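Local structure of putative dehydrogenase (Amycolatopsis orientalis, 5A9T) at residues 267-275 against 282-290; 133-144 against 154-165. The protein reduces cyclic imines to amines as an NADPH-dependent imine reductase. One frame throughout, in Å; residues are numbered along the deposited sequence.

In the fold
Contact 2 comes first along the chain and lies in the N-terminal Rossmann-type domain that binds NADP. It pairs strands 134-139 and 156-161 at one margin of the eight-stranded sheet. Contact 1 comes last, in the helical C-terminal domain, where the chain end folds back on helix 260-274. The long helix 166-193 starts just after contact 2 and leads away from the nucleotide domain. The two centres are about 33 Å apart, and the nearest atoms stay about 13 Å apart, so the contacts do not touch. Both reach the second subunit. Contact 1 borders the amine ligand, while contact 2 lies at the sheet edge of the cofactor domain.

Contact 1. Residues 267-275 against 282-290. With CA (calcium ion), chain C; YLG ((1R)-1-methyl-1,2,3,4-tetrahydroisoquinoline), chain B.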
loop_
_atom_site.group_PDB
_atom_site.type_symbol
_atom_site.label_atom_id
_atom_site.label_comp_id
_atom_site.label_asym_id
_atom_site.label_seq_id
_atom_site.Cartn_x
_atom_site.Cartn_y
_atom_site.Cartn_z
ATOM N N GLU A 267 -2.388 14.354 -11.650
ATOM C CA GLU A 267 -3.657 14.606 -12.376
ATOM C C GLU A 267 -4.915 14.276 -11.616
ATOM O O GLU A 267 -5.930 14.982 -11.860
ATOM C CB GLU A 267 -3.694 13.775 -13.684
ATOM C CG GLU A 267 -2.764 14.407 -14.701
ATOM C CD GLU A 267 -2.481 13.527 -15.943
ATOM O OE1 GLU A 267 -3.010 12.418 -16.014
ATOM O OE2 GLU A 267 -1.654 13.978 -16.763
ATOM N N LEU A 268 -4.944 13.243 -10.798
ATOM C CA LEU A 268 -6.103 12.977 -9.990
ATOM C C LEU A 268 -6.372 14.186 -9.108
ATOM O O LEU A 268 -7.590 14.527 -8.959
ATOM C CB LEU A 268 -6.115 11.764 -9.039
ATOM C CG LEU A 268 -5.967 10.390 -9.742
ATOM C CD1 LEU A 268 -5.451 9.257 -8.827
ATOM C CD2 LEU A 268 -7.316 10.003 -10.391
ATOM N N LEU A 269 -5.311 14.823 -8.583
ATOM C CA LEU A 269 -5.450 16.007 -7.717
ATOM C C LEU A 269 -5.899 17.225 -8.485
ATOM O O LEU A 269 -6.675 18.034 -7.994
ATOM C CB LEU A 269 -4.226 16.261 -6.879
ATOM C CG LEU A 269 -3.770 15.073 -5.975
ATOM C CD1 LEU A 269 -2.711 15.562 -5.065
ATOM C CD2 LEU A 269 -4.905 14.475 -5.239
ATOM N N ASP A 270 -5.336 17.434 -9.640
ATOM C CA ASP A 270 -5.809 18.566 -10.510
ATOM C C ASP A 270 -7.306 18.464 -10.819
ATOM O O ASP A 270 -8.043 19.506 -10.725
ATOM C CB ASP A 270 -5.032 18.418 -11.825
ATOM C CG ASP A 270 -3.503 18.775 -11.704
ATOM O OD1 ASP A 270 -3.047 19.511 -10.749
ATOM O OD2 ASP A 270 -2.728 18.298 -12.630
ATOM N N ARG A 271 -7.833 17.291 -11.068
ATOM C CA ARG A 271 -9.299 17.070 -11.282
ATOM C C ARG A 271 -10.103 17.548 -10.053
ATOM O O ARG A 271 -11.151 18.212 -10.119
ATOM C CB ARG A 271 -9.578 15.576 -11.578
ATOM C CG ARG A 271 -10.939 15.107 -12.108
ATOM C CD ARG A 271 -10.843 13.595 -12.407
ATOM N NE ARG A 271 -12.169 13.007 -12.287
ATOM C CZ ARG A 271 -12.452 11.706 -12.077
ATOM N NH1 ARG A 271 -11.497 10.704 -11.948
ATOM N NH2 ARG A 271 -13.734 11.400 -11.987
ATOM N N ALA A 272 -9.622 17.186 -8.886
ATOM C CA ALA A 272 -10.234 17.560 -7.646
ATOM C C ALA A 272 -10.136 19.035 -7.364
ATOM O O ALA A 272 -11.171 19.597 -6.893
ATOM C CB ALA A 272 -9.552 16.766 -6.503
ATOM N N VAL A 273 -9.019 19.691 -7.660
ATOM C CA VAL A 273 -8.871 21.125 -7.422
ATOM C C VAL A 273 -9.864 21.846 -8.414
ATOM O O VAL A 273 -10.628 22.751 -7.984
ATOM C CB VAL A 273 -7.445 21.626 -7.627
ATOM C CG1 VAL A 273 -7.404 23.165 -7.670
ATOM C CG2 VAL A 273 -6.520 21.183 -6.495
ATOM N N ALA A 274 -9.973 21.323 -9.649
ATOM C CA ALA A 274 -11.017 21.928 -10.590
ATOM C C ALA A 274 -12.450 21.772 -10.129
ATOM O O ALA A 274 -13.292 22.624 -10.449
ATOM C CB ALA A 274 -10.907 21.335 -11.995
ATOM N N ALA A 275 -12.796 20.671 -9.499
ATOM C CA ALA A 275 -14.075 20.446 -8.915
ATOM C C ALA A 275 -14.332 21.160 -7.604
ATOM O O ALA A 275 -15.375 20.901 -7.056
ATOM C CB ALA A 275 -14.341 18.946 -8.765
ATOM N N TYR A 282 -6.743 15.835 1.593
ATOM C CA TYR A 282 -6.359 14.963 0.483
ATOM C C TYR A 282 -7.463 13.988 0.177
ATOM O O TYR A 282 -7.794 13.673 -0.938
ATOM C CB TYR A 282 -5.083 14.215 0.881
ATOM C CG TYR A 282 -4.622 13.330 -0.261
ATOM C CD1 TYR A 282 -5.100 12.042 -0.453
ATOM C CD2 TYR A 282 -3.654 13.789 -1.149
ATOM C CE1 TYR A 282 -4.740 11.281 -1.530
ATOM C CE2 TYR A 282 -3.260 13.029 -2.196
ATOM C CZ TYR A 282 -3.840 11.787 -2.455
ATOM O OH TYR A 282 -3.399 11.058 -3.536
ATOM N N TYR A 283 -8.045 13.426 1.251
ATOM C CA TYR A 283 -8.982 12.286 1.183
ATOM C C TYR A 283 -10.279 12.620 0.504
ATOM O O TYR A 283 -10.965 11.746 0.032
ATOM C CB TYR A 283 -9.191 11.721 2.608
ATOM C CG TYR A 283 -7.898 11.480 3.278
ATOM C CD1 TYR A 283 -7.064 10.408 2.905
ATOM C CD2 TYR A 283 -7.362 12.387 4.198
ATOM C CE1 TYR A 283 -5.799 10.275 3.438
ATOM C CE2 TYR A 283 -6.073 12.219 4.726
ATOM C CZ TYR A 283 -5.315 11.186 4.336
ATOM O OH TYR A 283 -4.079 10.996 4.859
ATOM N N SER A 284 -10.588 13.950 0.353
ATOM C CA SER A 284 -11.723 14.382 -0.396
ATOM C C SER A 284 -11.734 13.971 -1.886
ATOM O O SER A 284 -12.800 13.920 -2.483
ATOM C CB SER A 284 -11.899 15.882 -0.310
ATOM O OG SER A 284 -10.887 16.556 -1.035
ATOM N N VAL A 285 -10.554 13.583 -2.366
ATOM C CA VAL A 285 -10.437 13.060 -3.772
ATOM C C VAL A 285 -11.354 11.902 -4.003
ATOM O O VAL A 285 -11.871 11.713 -5.088
ATOM C CB VAL A 285 -8.976 12.783 -4.090
ATOM C CG1 VAL A 285 -8.490 11.522 -3.409
ATOM C CG2 VAL A 285 -8.783 12.667 -5.577
ATOM N N ILE A 286 -11.699 11.136 -2.921
ATOM C CA ILE A 286 -12.605 10.065 -3.071
ATOM C C ILE A 286 -13.998 10.479 -3.599
ATOM O O ILE A 286 -14.731 9.694 -4.251
ATOM C CB ILE A 286 -12.773 9.222 -1.777
ATOM C CG1 ILE A 286 -13.434 7.812 -2.040
ATOM C CG2 ILE A 286 -13.576 10.005 -0.718
ATOM C CD1 ILE A 286 -13.484 6.993 -0.748
ATOM N N GLU A 287 -14.410 11.733 -3.329
ATOM C CA GLU A 287 -15.761 12.140 -3.793
ATOM C C GLU A 287 -15.975 12.240 -5.261
ATOM O O GLU A 287 -17.112 11.969 -5.687
ATOM C CB GLU A 287 -16.042 13.501 -3.176
ATOM C CG GLU A 287 -16.243 13.444 -1.714
ATOM C CD GLU A 287 -17.465 12.644 -1.300
ATOM O OE1 GLU A 287 -18.561 12.837 -1.935
ATOM O OE2 GLU A 287 -17.327 11.849 -0.365
ATOM N N LEU A 288 -14.924 12.410 -6.000
ATOM C CA LEU A 288 -14.972 12.345 -7.492
ATOM C C LEU A 288 -15.237 10.916 -7.930
ATOM O O LEU A 288 -15.508 10.722 -9.125
ATOM C CB LEU A 288 -13.607 12.739 -8.049
ATOM C CG LEU A 288 -12.986 14.103 -7.851
ATOM C CD1 LEU A 288 -11.464 14.029 -8.072
ATOM C CD2 LEU A 288 -13.682 15.067 -8.790
ATOM N N TRP A 289 -15.018 9.914 -7.060
ATOM C CA TRP A 289 -15.089 8.492 -7.528
ATOM C C TRP A 289 -16.290 7.737 -7.073
ATOM O O TRP A 289 -16.560 6.651 -7.605
ATOM C CB TRP A 289 -13.821 7.737 -7.092
ATOM C CG TRP A 289 -12.534 8.384 -7.455
ATOM C CD1 TRP A 289 -12.349 9.301 -8.461
ATOM C CD2 TRP A 289 -11.275 8.192 -6.868
ATOM N NE1 TRP A 289 -11.031 9.675 -8.509
ATOM C CE2 TRP A 289 -10.332 9.042 -7.532
ATOM C CE3 TRP A 289 -10.798 7.402 -5.813
ATOM C CZ2 TRP A 289 -9.000 9.138 -7.118
ATOM C CZ3 TRP A 289 -9.508 7.452 -5.477
ATOM C CH2 TRP A 289 -8.597 8.330 -6.056
ATOM N N ARG A 290 -16.971 8.196 -6.018
ATOM C CA ARG A 290 -18.070 7.452 -5.438
ATOM C C ARG A 290 -19.173 7.274 -6.453
ATOM O O ARG A 290 -19.861 6.184 -6.315
ATOM C CB ARG A 290 -18.638 8.166 -4.191
ATOM C CG ARG A 290 -17.744 8.201 -3.052
ATOM C CD ARG A 290 -18.440 8.829 -1.860
ATOM N NE ARG A 290 -17.646 9.116 -0.688
ATOM C CZ ARG A 290 -17.247 8.148 0.157
ATOM N NH1 ARG A 290 -17.495 6.848 -0.132
ATOM N NH2 ARG A 290 -16.558 8.516 1.229
ATOM O OXT ARG A 290 -19.417 8.000 -7.436
HETATM CA CA CA C . -21.562 6.593 -7.914
HETATM C C4 YLG B . 1.990 12.264 1.626
HETATM C C14 YLG B . 0.638 11.948 1.515
HETATM C C5 YLG B . -0.410 12.529 2.288
HETATM C C6 YLG B . -1.737 12.203 2.203
HETATM C C11 YLG B . -1.994 11.246 1.255
HETATM C C8 YLG B . -0.405 13.000 4.753
HETATM C C10 YLG B . -0.143 13.543 3.316
HETATM C C12 YLG B . -0.984 10.640 0.466
HETATM C C13 YLG B . 0.359 10.984 0.545
HETATM N N2 YLG B . 1.236 14.021 3.169
HETATM C C3 YLG B . 2.336 13.126 2.905
HETATM O O HOH W 1 -23.404 6.357 -9.380
HETATM O O HOH W 2 -22.186 4.326 -7.064
#
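Leu-269 meets Tyr-282 at about a right angle, with the leucine CD2 3.7 Å from the tyrosine CE2. The ring of Tyr-282 also receives the bound amine. Atom C11 of the methyltetrahydroisoquinoline lies over the centre of one ring face, 3.6 Å from Tyr-282 CD1. The tyrosine CG is anti to the backbone N (chi1 -178°), which carries the ring out to both partners. Its hydroxyl is hydrogen-bonded to Asn-183 of the second subunit. With an alanine in place of Tyr-282, the ring face against ligand C11 would be lost, a gap would probably open beside Leu-269, and Asn-183 of the second subunit is likely to lose its partner.

Farther along, Leu-288 spreads its two methyls over the helix. CD1 touches Ala-272 CB at 3.7 Å, and CD2 reaches Ala-275 CB at 3.9 Å. Val-285 fills the space between with CG2, near Leu-268, Leu-269 and Ala-272. Leu-268 CD2 packs on Trp-289 CZ2 at 3.8 Å. Arg-271, extended from CG to NE, has Leu-288 CB over one face of its guanidinium. Its NH1 comes to the edge of the indole, 3.6 Å from Trp-289 NE1, without bonding to it. The charge is met by Glu-260 and Asp-258 of the second subunit.

At the chain end, the Arg-290 carboxylate binds calcium through O at 2.4 Å and OXT at 2.6 Å, and Gly-256 O of the second subunit binds the same ion. In the fold, the 3-10 segment 282-288 lies against helix 260-274, while Leu-269 also packs on helix 238-255 and Tyr-283 on helix 199-228.

Contact 2. Residues 133-144 against 154-165; sequences SVFLYSGSAEVF and LGDPVHLGTEAG
This is the beta-alpha-beta unit in which strand 134-139 passes through helix 141-152 into the parallel strand 156-161, within the NADP-binding Rossmann-type domain. Backbone bonds run alternately both ways between the strands. Asp-156 N gives to Ser-133 O, Phe-135 N to Asp-156 O, Val-158 N to Phe-135 O, Tyr-137 N to Val-158 O, and Leu-160 N to Tyr-137 O.

On one face of the sheet, Leu-136 and Val-158 lie side by side, with Leu-136 CD2 3.8 Å from Val-158 CB. Leu-160 CD1 comes up to Leu-136 CB, and both leucines touch Tyr-170 of helix 166-193. The other face carries Phe-135, Tyr-137, Pro-157 and His-159. Leu-154 CB sits over one face of the Phe-135 ring, 4.1 Å from its centroid. Phe-135 also packs on Leu-20 of helix 15-26. Tyr-137 turns CE2 to Pro-157 CB at 3.7 Å, and its hydroxyl shares a water with Gly-155 O.

Phe-144, from the connecting helix, folds back over this face. With chi1 at -176° the ring is carried away from its own backbone N, and the side chain slides past His-159 in the opposite direction. The histidine CB is almost on the ring normal, 3.5 Å from the centroid, and Pro-157 O is at the ring edge. Ser-140 caps the helix by accepting from Val-143 N.

At the strand ends two serines bond to the opposite backbone. Ser-133 OG donates to Leu-154 O at 2.9 Å. Ser-138 OG donates to Ala-164 O at 2.7 Å, from well above the carbonyl plane.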
loop_
_atom_site.group_PDB
_atom_site.type_symbol
_atom_site.label_atom_id
_atom_site.label_comp_id
_atom_site.label_asym_id
_atom_site.label_seq_id
_atom_site.Cartn_x
_atom_site.Cartn_y
_atom_site.Cartn_z
ATOM N N SER A 133 -4.336 -18.652 4.208
ATOM C CA SER A 133 -5.408 -18.629 3.274
ATOM C C SER A 133 -6.641 -18.057 3.921
ATOM O O SER A 133 -6.908 -18.293 5.111
ATOM C CB SER A 133 -5.691 -20.034 2.843
ATOM O OG SER A 133 -6.883 -20.128 2.007
ATOM N N VAL A 134 -7.276 -17.129 3.190
ATOM C CA VAL A 134 -8.481 -16.380 3.633
ATOM C C VAL A 134 -9.471 -16.494 2.519
ATOM O O VAL A 134 -9.142 -16.271 1.358
ATOM C CB VAL A 134 -8.198 -14.883 3.923
ATOM C CG1 VAL A 134 -9.443 -14.099 4.216
ATOM C CG2 VAL A 134 -7.242 -14.844 5.095
ATOM N N PHE A 135 -10.709 -16.814 2.870
ATOM C CA PHE A 135 -11.834 -16.820 1.917
ATOM C C PHE A 135 -12.904 -15.909 2.462
ATOM O O PHE A 135 -13.233 -15.974 3.667
ATOM C CB PHE A 135 -12.456 -18.226 1.812
ATOM C CG PHE A 135 -11.718 -19.276 1.008
ATOM C CD1 PHE A 135 -10.342 -19.424 1.036
ATOM C CD2 PHE A 135 -12.418 -20.180 0.295
ATOM C CE1 PHE A 135 -9.668 -20.382 0.301
ATOM C CE2 PHE A 135 -11.713 -21.100 -0.447
ATOM C CZ PHE A 135 -10.367 -21.238 -0.423
ATOM N N LEU A 136 -13.372 -14.964 1.638
ATOM C CA LEU A 136 -14.426 -14.033 2.013
ATOM C C LEU A 136 -15.786 -14.560 1.510
ATOM O O LEU A 136 -15.851 -15.022 0.370
ATOM C CB LEU A 136 -14.209 -12.652 1.448
ATOM C CG LEU A 136 -12.818 -12.051 1.762
ATOM C CD1 LEU A 136 -12.737 -10.674 1.112
ATOM C CD2 LEU A 136 -12.542 -11.934 3.235
ATOM N N TYR A 137 -16.782 -14.570 2.353
ATOM C CA TYR A 137 -18.085 -15.070 2.017
ATOM C C TYR A 137 -19.211 -14.039 2.208
ATOM O O TYR A 137 -19.167 -13.194 3.079
ATOM C CB TYR A 137 -18.434 -16.310 2.857
ATOM C CG TYR A 137 -17.547 -17.487 2.654
ATOM C CD1 TYR A 137 -17.758 -18.407 1.675
ATOM C CD2 TYR A 137 -16.402 -17.712 3.474
ATOM C CE1 TYR A 137 -16.902 -19.463 1.457
ATOM C CE2 TYR A 137 -15.586 -18.763 3.301
ATOM C CZ TYR A 137 -15.816 -19.660 2.297
ATOM O OH TYR A 137 -15.027 -20.743 2.077
ATOM N N SER A 138 -20.238 -14.217 1.417
ATOM C CA SER A 138 -21.438 -13.412 1.504
ATOM C C SER A 138 -22.656 -14.227 1.059
ATOM O O SER A 138 -22.602 -14.998 0.117
ATOM C CB SER A 138 -21.226 -12.030 0.737
ATOM O OG SER A 138 -21.003 -12.223 -0.573
ATOM N N GLY A 139 -23.761 -13.943 1.740
ATOM C CA GLY A 139 -25.020 -14.708 1.488
ATOM C C GLY A 139 -25.522 -15.186 2.800
ATOM O O GLY A 139 -25.274 -14.695 3.850
ATOM N N SER A 140 -26.192 -16.339 2.696
ATOM C CA SER A 140 -26.843 -16.851 3.904
ATOM C C SER A 140 -25.993 -17.037 5.171
ATOM O O SER A 140 -25.036 -17.756 5.166
ATOM C CB SER A 140 -27.473 -18.160 3.512
ATOM O OG SER A 140 -27.968 -18.834 4.675
ATOM N N ALA A 141 -26.385 -16.349 6.224
ATOM C CA ALA A 141 -25.778 -16.500 7.497
ATOM C C ALA A 141 -25.953 -17.931 8.076
ATOM O O ALA A 141 -25.081 -18.452 8.734
ATOM C CB ALA A 141 -26.246 -15.489 8.503
ATOM N N GLU A 142 -27.102 -18.513 7.783
ATOM C CA GLU A 142 -27.379 -19.895 8.250
ATOM C C GLU A 142 -26.503 -20.902 7.605
ATOM O O GLU A 142 -25.965 -21.799 8.252
ATOM C CB GLU A 142 -28.865 -20.258 7.966
ATOM C CG GLU A 142 -29.905 -19.464 8.747
ATOM C CD GLU A 142 -29.937 -17.970 8.415
ATOM O OE1 GLU A 142 -29.852 -17.543 7.207
ATOM O OE2 GLU A 142 -29.914 -17.261 9.415
ATOM N N VAL A 143 -26.299 -20.741 6.291
ATOM C CA VAL A 143 -25.402 -21.611 5.571
ATOM C C VAL A 143 -23.964 -21.498 6.073
ATOM O O VAL A 143 -23.252 -22.419 6.270
ATOM C CB VAL A 143 -25.390 -21.494 3.981
ATOM C CG1 VAL A 143 -24.270 -22.210 3.304
ATOM C CG2 VAL A 143 -26.779 -21.851 3.390
ATOM N N PHE A 144 -23.545 -20.233 6.230
ATOM C CA PHE A 144 -22.274 -20.009 6.779
ATOM C C PHE A 144 -22.075 -20.697 8.164
ATOM O O PHE A 144 -21.075 -21.340 8.369
ATOM C CB PHE A 144 -21.926 -18.456 6.876
ATOM C CG PHE A 144 -20.552 -18.143 7.351
ATOM C CD1 PHE A 144 -19.516 -18.126 6.475
ATOM C CD2 PHE A 144 -20.321 -17.839 8.665
ATOM C CE1 PHE A 144 -18.237 -17.815 6.862
ATOM C CE2 PHE A 144 -19.040 -17.633 9.110
ATOM C CZ PHE A 144 -17.990 -17.601 8.207
ATOM N N LEU A 154 -10.402 -24.910 4.126
ATOM C CA LEU A 154 -9.933 -24.337 2.930
ATOM C C LEU A 154 -9.093 -23.056 3.230
ATOM O O LEU A 154 -8.185 -22.690 2.447
ATOM C CB LEU A 154 -11.087 -23.962 2.018
ATOM C CG LEU A 154 -12.056 -25.131 1.653
ATOM C CD1 LEU A 154 -13.230 -24.656 0.844
ATOM C CD2 LEU A 154 -11.314 -26.203 0.880
ATOM N N GLY A 155 -9.517 -22.324 4.210
ATOM C CA GLY A 155 -8.912 -21.020 4.564
ATOM C C GLY A 155 -9.741 -20.382 5.633
ATOM O O GLY A 155 -10.896 -20.786 5.912
ATOM N N ASP A 156 -9.249 -19.364 6.319
ATOM C CA ASP A 156 -9.944 -18.676 7.309
ATOM C C ASP A 156 -11.225 -18.081 6.734
ATOM O O ASP A 156 -11.130 -17.227 5.865
ATOM C CB ASP A 156 -9.141 -17.511 7.915
ATOM C CG ASP A 156 -9.805 -16.892 9.108
ATOM O OD1 ASP A 156 -10.565 -17.574 9.815
ATOM O OD2 ASP A 156 -9.521 -15.679 9.418
ATOM N N PRO A 157 -12.412 -18.456 7.224
ATOM C CA PRO A 157 -13.613 -18.022 6.571
ATOM C C PRO A 157 -14.142 -16.739 7.229
ATOM O O PRO A 157 -14.278 -16.671 8.448
ATOM C CB PRO A 157 -14.560 -19.178 6.816
ATOM C CG PRO A 157 -14.126 -19.761 8.097
ATOM C CD PRO A 157 -12.662 -19.557 8.186
ATOM N N VAL A 158 -14.450 -15.713 6.463
ATOM C CA VAL A 158 -14.969 -14.433 6.895
ATOM C C VAL A 158 -16.301 -14.166 6.244
ATOM O O VAL A 158 -16.422 -14.148 5.058
ATOM C CB VAL A 158 -14.002 -13.271 6.527
ATOM C CG1 VAL A 158 -14.624 -11.972 6.984
ATOM C CG2 VAL A 158 -12.679 -13.460 7.209
ATOM N N HIS A 159 -17.388 -14.007 7.010
ATOM C CA HIS A 159 -18.662 -13.683 6.514
ATOM C C HIS A 159 -18.849 -12.193 6.540
ATOM O O HIS A 159 -18.944 -11.599 7.642
ATOM C CB HIS A 159 -19.741 -14.411 7.365
ATOM C CG HIS A 159 -21.120 -14.217 6.862
ATOM N ND1 HIS A 159 -21.668 -14.795 5.757
ATOM C CD2 HIS A 159 -22.132 -13.506 7.429
ATOM C CE1 HIS A 159 -22.937 -14.402 5.600
ATOM N NE2 HIS A 159 -23.223 -13.598 6.597
ATOM N N LEU A 160 -19.055 -11.669 5.379
ATOM C CA LEU A 160 -19.104 -10.191 5.212
ATOM C C LEU A 160 -20.460 -9.673 5.458
ATOM O O LEU A 160 -20.614 -8.518 5.832
ATOM C CB LEU A 160 -18.688 -9.787 3.845
ATOM C CG LEU A 160 -17.249 -10.177 3.469
ATOM C CD1 LEU A 160 -17.067 -9.966 2.006
ATOM C CD2 LEU A 160 -16.227 -9.426 4.296
ATOM N N GLY A 161 -21.495 -10.448 5.199
ATOM C CA GLY A 161 -22.896 -9.986 5.181
ATOM C C GLY A 161 -23.789 -10.852 4.332
ATOM O O GLY A 161 -23.336 -11.769 3.650
ATOM N N THR A 162 -25.114 -10.553 4.362
ATOM C CA THR A 162 -26.090 -11.294 3.590
ATOM C C THR A 162 -26.264 -11.061 2.149
ATOM O O THR A 162 -26.737 -11.861 1.369
ATOM C CB THR A 162 -27.449 -11.303 4.369
ATOM O OG1 THR A 162 -27.829 -9.932 4.461
ATOM C CG2 THR A 162 -27.278 -11.807 5.765
ATOM N N GLU A 163 -25.806 -9.840 1.654
ATOM C CA GLU A 163 -25.918 -9.525 0.272
ATOM C C GLU A 163 -24.989 -10.396 -0.543
ATOM O O GLU A 163 -23.753 -10.411 -0.301
ATOM C CB GLU A 163 -25.581 -8.028 0.048
ATOM C CG GLU A 163 -25.755 -7.535 -1.408
ATOM C CD GLU A 163 -25.233 -6.100 -1.631
ATOM O OE1 GLU A 163 -25.135 -5.289 -0.674
ATOM O OE2 GLU A 163 -24.910 -5.764 -2.770
ATOM N N ALA A 164 -25.482 -11.089 -1.534
ATOM C CA ALA A 164 -24.750 -12.096 -2.190
ATOM C C ALA A 164 -23.429 -11.570 -2.887
ATOM O O ALA A 164 -22.403 -12.246 -2.927
ATOM C CB ALA A 164 -25.609 -12.871 -3.184
ATOM N N GLY A 165 -23.514 -10.353 -3.422
ATOM C CA GLY A 165 -22.389 -9.792 -4.175
ATOM C C GLY A 165 -21.284 -9.178 -3.288
ATOM O O GLY A 165 -20.314 -8.669 -3.912
HETATM O O HOH W 3 -12.891 -20.887 3.868
#